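Local coordinates for protein 2-nitrobenzoate nitroreductase (Pseudomonas fluorescens, PDB 4Z85) that reduces the nitro group of 2-nitrobenzoate as an FMN-dependent nitroreductase of the flavoredoxin family, at residues 57-62 and 87-92. Numbering follows the deposited sequence.
Sequences FVIAVD and FVVNMV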
loop_
_atom_site.group_PDB
_atom_site.type_symbol
_atom_site.label_atom_id
_atom_site.label_comp_id
_atom_site.label_asym_id
_atom_site.label_seq_id
_atom_site.Cartn_x
_atom_site.Cartn_y
_atom_site.Cartn_z
ATOM N N PHE A 57 2.392 10.990 -0.243
ATOM C CA PHE A 57 2.407 9.551 -0.521
ATOM C C PHE A 57 3.803 9.138 -0.983
ATOM O O PHE A 57 4.636 9.985 -1.313
ATOM C CB PHE A 57 1.369 9.176 -1.594
ATOM C CG PHE A 57 1.601 9.866 -2.898
ATOM C CD1 PHE A 57 2.440 9.306 -3.861
ATOM C CD2 PHE A 57 1.018 11.100 -3.151
ATOM C CE1 PHE A 57 2.683 9.960 -5.062
ATOM C CE2 PHE A 57 1.262 11.774 -4.352
ATOM C CZ PHE A 57 2.089 11.198 -5.310
ATOM N N VAL A 58 4.046 7.830 -1.043
ATOM C CA VAL A 58 5.343 7.327 -1.510
ATOM C C VAL A 58 5.128 6.262 -2.585
ATOM O O VAL A 58 4.186 5.477 -2.514
ATOM C CB VAL A 58 6.202 6.771 -0.325
ATOM C CG1 VAL A 58 5.574 5.521 0.330
ATOM C CG2 VAL A 58 7.636 6.494 -0.775
ATOM N N ILE A 59 5.978 6.291 -3.613
ATOM C CA ILE A 59 6.035 5.229 -4.624
ATOM C C ILE A 59 7.479 4.781 -4.758
ATOM O O ILE A 59 8.350 5.617 -4.953
ATOM C CB ILE A 59 5.548 5.706 -5.997
ATOM C CG1 ILE A 59 4.124 6.259 -5.899
ATOM C CG2 ILE A 59 5.620 4.564 -6.999
ATOM C CD1 ILE A 59 3.655 6.967 -7.146
ATOM N N ALA A 60 7.747 3.484 -4.660
ATOM C CA ALA A 60 9.111 3.009 -4.899
ATOM C C ALA A 60 9.259 2.698 -6.391
ATOM O O ALA A 60 8.431 1.993 -6.954
ATOM C CB ALA A 60 9.423 1.783 -4.033
ATOM N N VAL A 61 10.293 3.254 -7.028
ATOM C CA VAL A 61 10.451 3.202 -8.477
ATOM C C VAL A 61 11.859 2.724 -8.841
ATOM O O VAL A 61 12.827 3.079 -8.184
ATOM C CB VAL A 61 10.193 4.593 -9.110
ATOM C CG1 VAL A 61 10.339 4.540 -10.612
ATOM C CG2 VAL A 61 8.803 5.113 -8.727
ATOM N N ASP A 62 11.979 1.910 -9.880
ATOM C CA ASP A 62 13.311 1.527 -10.347
ATOM C C ASP A 62 13.894 2.567 -11.308
ATOM O O ASP A 62 13.158 3.267 -12.008
ATOM C CB ASP A 62 13.264 0.145 -10.996
ATOM C CG ASP A 62 13.507 -0.969 -9.993
ATOM O OD1 ASP A 62 13.616 -0.658 -8.786
ATOM O OD2 ASP A 62 13.588 -2.151 -10.405
ATOM N N PHE A 87 3.646 15.298 -11.520
ATOM C CA PHE A 87 3.154 14.064 -12.147
ATOM C C PHE A 87 1.738 13.773 -11.698
ATOM O O PHE A 87 1.222 14.415 -10.767
ATOM C CB PHE A 87 4.069 12.864 -11.846
ATOM C CG PHE A 87 4.244 12.562 -10.378
ATOM C CD1 PHE A 87 5.138 13.291 -9.607
ATOM C CD2 PHE A 87 3.549 11.514 -9.782
ATOM C CE1 PHE A 87 5.320 13.004 -8.262
ATOM C CE2 PHE A 87 3.730 11.217 -8.441
ATOM C CZ PHE A 87 4.612 11.963 -7.675
ATOM N N VAL A 88 1.097 12.821 -12.376
ATOM C CA VAL A 88 -0.259 12.440 -11.994
ATOM C C VAL A 88 -0.287 10.994 -11.556
ATOM O O VAL A 88 0.271 10.129 -12.231
ATOM C CB VAL A 88 -1.272 12.621 -13.137
ATOM C CG1 VAL A 88 -2.630 11.973 -12.784
ATOM C CG2 VAL A 88 -1.455 14.106 -13.458
ATOM N N VAL A 89 -0.927 10.750 -10.419
ATOM C CA VAL A 89 -1.259 9.378 -10.041
ATOM C C VAL A 89 -2.687 9.067 -10.492
ATOM O O VAL A 89 -3.647 9.624 -9.989
ATOM C CB VAL A 89 -1.120 9.151 -8.519
ATOM C CG1 VAL A 89 -1.611 7.747 -8.146
ATOM C CG2 VAL A 89 0.329 9.339 -8.087
ATOM N N ASN A 90 -2.819 8.171 -11.455
ATOM C CA ASN A 90 -4.122 7.733 -11.924
ATOM C C ASN A 90 -4.480 6.459 -11.209
ATOM O O ASN A 90 -3.684 5.521 -11.209
ATOM C CB ASN A 90 -4.128 7.472 -13.432
ATOM C CG ASN A 90 -3.721 8.684 -14.236
ATOM O OD1 ASN A 90 -4.560 9.531 -14.551
ATOM N ND2 ASN A 90 -2.438 8.777 -14.566
ATOM N N MET A 91 -5.655 6.447 -10.603
ATOM C CA MET A 91 -6.143 5.261 -9.903
ATOM C C MET A 91 -6.737 4.311 -10.932
ATOM O O MET A 91 -7.073 4.719 -12.050
ATOM C CB MET A 91 -7.171 5.633 -8.833
ATOM C CG MET A 91 -6.642 6.626 -7.799
ATOM S SD MET A 91 -5.066 6.090 -7.084
ATOM C CE MET A 91 -4.767 7.447 -5.973
ATOM N N VAL A 92 -6.865 3.044 -10.556
ATOM C CA VAL A 92 -7.103 1.993 -11.536
ATOM C C VAL A 92 -8.362 1.207 -11.214
ATOM O O VAL A 92 -8.434 0.567 -10.171
ATOM C CB VAL A 92 -5.907 1.009 -11.609
ATOM C CG1 VAL A 92 -6.198 -0.115 -12.618
ATOM C CG2 VAL A 92 -4.602 1.748 -11.943
#
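Phe57 and Phe87 reach toward each other from two strands whose short segments cross at 92°, their axes 11.1 Å apart at closest approach. The side chain of Phe57 leaves the backbone with CG between the N and the carbonyl carbon (chi1 60°). Its CB, CG, both CD atoms and CE2 make no close contact with 87-92; CE1 and CZ carry the contact. Phe57 CZ sits against the CE2-CZ bond of Phe87, 3.5 Å from each atom, and Phe57 CE1 is 3.8 Å from the same two. Phe87 CE2 lies at the edge of the Phe57 ring, near its plane. The rings touch by their edges, planes at 79°, with neither stacked on the other. CZ of Phe57 also touches Val89 CG2 at 3.8 Å. Two residues further along each strand, Ile59 and Val89 pass side by side, pointing opposite ways, with Ile59 CD1 4.2 Å from Val89 CG2. Ile59 CD1 is also 4.4 Å from Phe87 CE2. Trp139 meets the Phe57 ring, and Ala28 touches both Ile59 and Val89. Strands 55-62 and 86-90 are not neighbours in the sheet, and this packing across the interior is characteristic of the hydrophobic core of the closed antiparallel barrel in flavin reductase-like, FMN-binding domains.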